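Local coordinates for dephospho-CoA kinase (Campylobacter jejuni subsp. jejuni serotype O:2, PDB 4ZO4) that catalyses the ATP-dependent phosphorylation of the 3'-hydroxyl group of dephospho-CoA, the final step of coenzyme A biosynthesis, at the interface of chains A and B. Residues are numbered along the deposited sequence; one frame, centred on the assembly and turned at random. Chains: chain A/B, Dephospho-CoA kinase.

Contact 1: the interface of chains A and B. Residues chain A 151-153, 157, 161; chain B 49, 52-53.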
loop_
_atom_site.group_PDB
_atom_site.type_symbol
_atom_site.label_atom_id
_atom_site.label_comp_id
_atom_site.label_asym_id
_atom_site.label_seq_id
_atom_site.Cartn_x
_atom_site.Cartn_y
_atom_site.Cartn_z
ATOM N N ASP A 151 28.281 -3.205 7.507
ATOM C CA ASP A 151 27.314 -4.064 8.177
ATOM C C ASP A 151 27.300 -5.471 7.598
ATOM O O ASP A 151 26.571 -6.326 8.094
ATOM C CB ASP A 151 25.919 -3.412 8.169
ATOM C CG ASP A 151 25.921 -1.977 8.771
ATOM O OD1 ASP A 151 26.889 -1.631 9.481
ATOM O OD2 ASP A 151 24.945 -1.201 8.566
ATOM N N LYS A 152 28.121 -5.717 6.567
ATOM C CA LYS A 152 28.286 -7.064 5.956
ATOM C C LYS A 152 26.984 -7.689 5.414
ATOM O O LYS A 152 26.629 -8.825 5.755
ATOM C CB LYS A 152 28.978 -8.039 6.937
ATOM C CG LYS A 152 30.418 -8.394 6.583
ATOM C CD LYS A 152 31.424 -7.395 7.144
ATOM C CE LYS A 152 32.813 -7.628 6.558
ATOM N NZ LYS A 152 33.776 -6.572 6.971
ATOM N N LEU A 153 26.282 -6.953 4.556
ATOM C CA LEU A 153 24.964 -7.411 4.060
ATOM C C LEU A 153 24.888 -7.506 2.548
ATOM O O LEU A 153 25.685 -6.944 1.825
ATOM C CB LEU A 153 23.834 -6.487 4.533
ATOM C CG LEU A 153 23.785 -6.080 6.009
ATOM C CD1 LEU A 153 23.238 -4.667 6.156
ATOM C CD2 LEU A 153 22.955 -7.069 6.818
ATOM N N ALA A 157 19.182 -6.810 1.885
ATOM C CA ALA A 157 19.100 -6.395 3.275
ATOM C C ALA A 157 19.585 -4.924 3.461
ATOM O O ALA A 157 19.057 -4.162 4.289
ATOM C CB ALA A 157 19.903 -7.343 4.137
ATOM N N ARG A 161 17.537 -1.751 5.216
ATOM C CA ARG A 161 18.088 -0.965 6.230
ATOM C C ARG A 161 18.080 0.492 5.813
ATOM O O ARG A 161 17.697 1.370 6.587
ATOM C CB ARG A 161 19.512 -1.440 6.524
ATOM C CG ARG A 161 19.940 -0.994 7.903
ATOM C CD ARG A 161 21.143 -1.732 8.389
ATOM N NE ARG A 161 21.041 -2.015 9.817
ATOM C CZ ARG A 161 22.083 -2.347 10.572
ATOM N NH1 ARG A 161 23.303 -2.417 10.043
ATOM N NH2 ARG A 161 21.910 -2.593 11.866
ATOM N N GLU B 49 20.494 -11.930 8.428
ATOM C CA GLU B 49 20.246 -10.603 7.874
ATOM C C GLU B 49 19.045 -9.953 8.562
ATOM O O GLU B 49 19.006 -8.741 8.783
ATOM C CB GLU B 49 20.098 -10.680 6.355
ATOM C CG GLU B 49 21.201 -11.532 5.714
ATOM C CD GLU B 49 21.781 -10.968 4.432
ATOM O OE1 GLU B 49 21.059 -10.887 3.427
ATOM O OE2 GLU B 49 22.988 -10.636 4.420
ATOM N N LYS B 52 19.982 -8.220 11.727
ATOM C CA LYS B 52 20.695 -6.971 11.460
ATOM C C LYS B 52 19.774 -5.873 10.962
ATOM O O LYS B 52 19.998 -4.698 11.255
ATOM C CB LYS B 52 21.847 -7.189 10.469
ATOM C CG LYS B 52 23.137 -7.632 11.157
ATOM C CD LYS B 52 24.102 -8.341 10.211
ATOM C CE LYS B 52 25.066 -9.239 10.974
ATOM N NZ LYS B 52 25.870 -10.068 10.033
ATOM N N ILE B 53 18.752 -6.233 10.178
ATOM C CA ILE B 53 17.757 -5.227 9.767
ATOM C C ILE B 53 16.929 -4.817 10.975
ATOM O O ILE B 53 16.695 -3.641 11.171
ATOM C CB ILE B 53 16.822 -5.718 8.667
ATOM C CG1 ILE B 53 17.614 -6.084 7.394
ATOM C CG2 ILE B 53 15.819 -4.641 8.317
ATOM C CD1 ILE B 53 17.087 -7.303 6.667
#

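Contact 2: the interface of chains A and B. Residues chain A 53, 56-57, 83, 87; chain B 153, 157, 160-161, 164.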
loop_
_atom_site.group_PDB
_atom_site.type_symbol
_atom_site.label_atom_id
_atom_site.label_comp_id
_atom_site.label_asym_id
_atom_site.label_seq_id
_atom_site.Cartn_x
_atom_site.Cartn_y
_atom_site.Cartn_z
ATOM N N ILE A 53 -12.904 -14.206 15.669
ATOM C CA ILE A 53 -12.553 -13.497 14.452
ATOM C C ILE A 53 -11.446 -14.222 13.704
ATOM O O ILE A 53 -11.542 -14.383 12.519
ATOM C CB ILE A 53 -12.093 -12.056 14.828
ATOM C CG1 ILE A 53 -13.208 -11.307 15.601
ATOM C CG2 ILE A 53 -11.699 -11.256 13.594
ATOM C CD1 ILE A 53 -12.785 -9.970 16.163
ATOM N N PRO A 56 -10.967 -18.834 12.313
ATOM C CA PRO A 56 -11.165 -19.381 10.937
ATOM C C PRO A 56 -9.977 -19.280 9.959
ATOM O O PRO A 56 -10.114 -19.693 8.807
ATOM C CB PRO A 56 -12.364 -18.568 10.376
ATOM C CG PRO A 56 -12.575 -17.427 11.304
ATOM C CD PRO A 56 -11.997 -17.835 12.656
ATOM N N PHE A 57 -8.850 -18.697 10.383
ATOM C CA PHE A 57 -7.656 -18.603 9.535
ATOM C C PHE A 57 -6.659 -19.721 9.784
ATOM O O PHE A 57 -5.731 -19.915 8.995
ATOM C CB PHE A 57 -6.947 -17.279 9.754
ATOM C CG PHE A 57 -7.694 -16.111 9.228
ATOM C CD1 PHE A 57 -7.638 -15.793 7.882
ATOM C CD2 PHE A 57 -8.436 -15.308 10.076
ATOM C CE1 PHE A 57 -8.321 -14.694 7.392
ATOM C CE2 PHE A 57 -9.111 -14.199 9.597
ATOM C CZ PHE A 57 -9.059 -13.895 8.256
ATOM N N GLU A 83 -5.946 -10.316 4.770
ATOM C CA GLU A 83 -7.252 -10.026 5.313
ATOM C C GLU A 83 -7.160 -10.026 6.820
ATOM O O GLU A 83 -7.783 -9.195 7.483
ATOM C CB GLU A 83 -8.273 -11.081 4.840
ATOM C CG GLU A 83 -9.705 -10.839 5.305
ATOM C CD GLU A 83 -10.536 -12.110 5.412
ATOM O OE1 GLU A 83 -10.425 -12.971 4.517
ATOM O OE2 GLU A 83 -11.308 -12.238 6.392
ATOM N N ILE A 87 -7.847 -6.853 9.399
ATOM C CA ILE A 87 -8.838 -6.953 10.454
ATOM C C ILE A 87 -8.184 -6.619 11.792
ATOM O O ILE A 87 -8.742 -5.845 12.587
ATOM C CB ILE A 87 -9.534 -8.319 10.447
ATOM C CG1 ILE A 87 -10.430 -8.450 9.212
ATOM C CG2 ILE A 87 -10.470 -8.466 11.623
ATOM C CD1 ILE A 87 -10.969 -9.849 9.024
ATOM N N LEU B 153 -17.708 -7.242 13.696
ATOM C CA LEU B 153 -16.610 -6.463 13.107
ATOM C C LEU B 153 -17.118 -5.085 12.751
ATOM O O LEU B 153 -18.313 -4.875 12.537
ATOM C CB LEU B 153 -16.124 -7.126 11.839
ATOM C CG LEU B 153 -15.684 -8.573 12.023
ATOM C CD1 LEU B 153 -15.347 -9.203 10.666
ATOM C CD2 LEU B 153 -14.496 -8.632 12.969
ATOM N N ALA B 157 -13.253 -3.638 8.970
ATOM C CA ALA B 157 -12.841 -5.009 9.205
ATOM C C ALA B 157 -13.680 -5.915 8.323
ATOM O O ALA B 157 -13.151 -6.769 7.611
ATOM C CB ALA B 157 -12.981 -5.378 10.657
ATOM N N ALA B 160 -12.592 -5.906 4.728
ATOM C CA ALA B 160 -11.470 -6.794 4.384
ATOM C C ALA B 160 -11.936 -8.230 4.199
ATOM O O ALA B 160 -11.538 -8.908 3.259
ATOM C CB ALA B 160 -10.389 -6.733 5.413
ATOM N N ARG B 161 -12.810 -8.668 5.094
ATOM C CA ARG B 161 -13.440 -9.967 4.983
ATOM C C ARG B 161 -14.306 -10.064 3.738
ATOM O O ARG B 161 -14.171 -11.010 2.951
ATOM C CB ARG B 161 -14.280 -10.244 6.230
ATOM C CG ARG B 161 -14.785 -11.681 6.322
ATOM C CD ARG B 161 -15.004 -12.101 7.752
ATOM N NE ARG B 161 -13.758 -12.581 8.382
ATOM C CZ ARG B 161 -13.648 -12.946 9.672
ATOM N NH1 ARG B 161 -14.693 -12.886 10.482
ATOM N NH2 ARG B 161 -12.500 -13.394 10.163
ATOM N N SER B 164 -12.273 -10.419 0.520
ATOM C CA SER B 164 -11.790 -11.751 0.316
ATOM C C SER B 164 -12.860 -12.628 -0.252
ATOM O O SER B 164 -12.551 -13.519 -1.040
ATOM C CB SER B 164 -11.331 -12.342 1.618
ATOM O OG SER B 164 -10.150 -11.704 1.981
#

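Contact 1: the interface of chains A and B
The guanidinium of A:Arg161 is approached obliquely by the backbone carbonyl oxygen of B:Lys52, from above the NE and NH2 side of one face. Its separation from A:Arg161 NH2 is 2.9 Å, but the N-H directions point away from it, so the pair is a polar approach of carbonyl to cation and not a hydrogen bond. At the edge of the same group lies the carboxylate carbon CG of A:Asp151, in the guanidinium plane. A:Arg161 NH1 makes a salt bridge to A:Asp151 OD2 at 2.5 Å, within chain A; as modelled it is bent, 118° at the hydrogen, and the short distance should not be read closely. The donor comes from above the carboxylate plane, 72° out of it, so the two flat groups are not paired side by side. With CG anti to the backbone N (chi1 -159°), the A:Arg161 side chain leads from helix 155-172 to the end of helix 144-151, and the salt bridge should steady its tip.

Apolar packing continues the contact. The extended chain of B:Lys52 crosses A:Leu153 obliquely, and the methyl CD2 of A:Leu153 touches its stem twice, at 3.8 Å from CB and again from CD. Near the start of helix 155-172, the methyl CB of A:Ala157 meets B:Ile53 CD1 at 3.8 Å and B:Glu49 CB at 4.0 Å. B:Glu49, bent at its second torsion, places OE2 3.8 Å from A:Leu153 CA and OE1 3.8 Å from A:Ala157 CB. Its carboxylate lies near the beginning of that helix, whose dipole may favour a negative charge there.

Of the residues involved, B:Lys52 buries the most surface, 81 Å². The patch docks helix 47-54 of chain B against the end of helix 144-151, the following loop and helix 155-172 of chain A. It thus helps hold the two kinase chains together in the deposited assembly, although the structure alone does not show that this pairing is biological.

Contact 2: the interface of chains A and B
This is a mixed polar and apolar interface between two copies of the kinase, and this patch of it hides 311 Å²; it joins helix 47-54, the 3-10 helix 55-57 and helix 82-109 of chain A to helix 155-172 of chain B and the loop residue B:Leu153 just before it. It helps hold the chains together in the deposited assembly, which need not be the biological one.

B:Arg161 and A:Glu83 carry the polar part. The carboxylate and guanidinium planes stand 84° apart, so this salt bridge is made through one oxygen and one nitrogen instead of a parallel pairing: B:Arg161 NE donates to A:Glu83 OE2 at 3.2 Å. The bond is nearly straight, with 165° at the hydrogen, and reaches the oxygen almost along its C-O axis. The second carboxylate oxygen, OE1, accepts a hydrogen bond of 2.8 Å from the hydroxyl OG of B:Ser164, which arrives above the carboxylate plane. These bonds should restrict rotation of the carboxylate. A:Glu83 reaches B:Ser164 and B:Arg161 as an extended chain, its CG anti to the backbone N (chi1 -177°).

Alongside, the methyl CD2 of B:Leu153 packs on A:Ile53, 3.9 Å from CD1, as the two side chains slide past each other in opposite directions. A:Ile87 sets its CG1 3.6 Å from B:Ala157 O, with its CG2 beside B:Ala157 CB.

The far end of the guanidinium closes the patch. B:Arg161 NH2 donates, within the guanidinium plane, to the backbone oxygen A:Ile53 O at 2.7 Å, while the ring carbon A:Phe57 CE2 lies at the guanidinium edge, 3.5 Å from the same NH2.

The C-alpha centres of contact 1 and contact 2 lie about 34 Å apart, and the same elements build both with the chains exchanged: helix 47-54 of one copy meets helix 155-172 of the other. Positions 53, 153, 157 and 161 recur in each. The match is inexact: A:Arg161 and B:Arg161, at equivalent positions, take different partners, and helix 82-109 contributes to contact 2 but not to the residues of contact 1. The exchange of elements suggests an approximate two-fold; the interface is not an exact one. Two separated, related patches should limit rocking of one chain on the other.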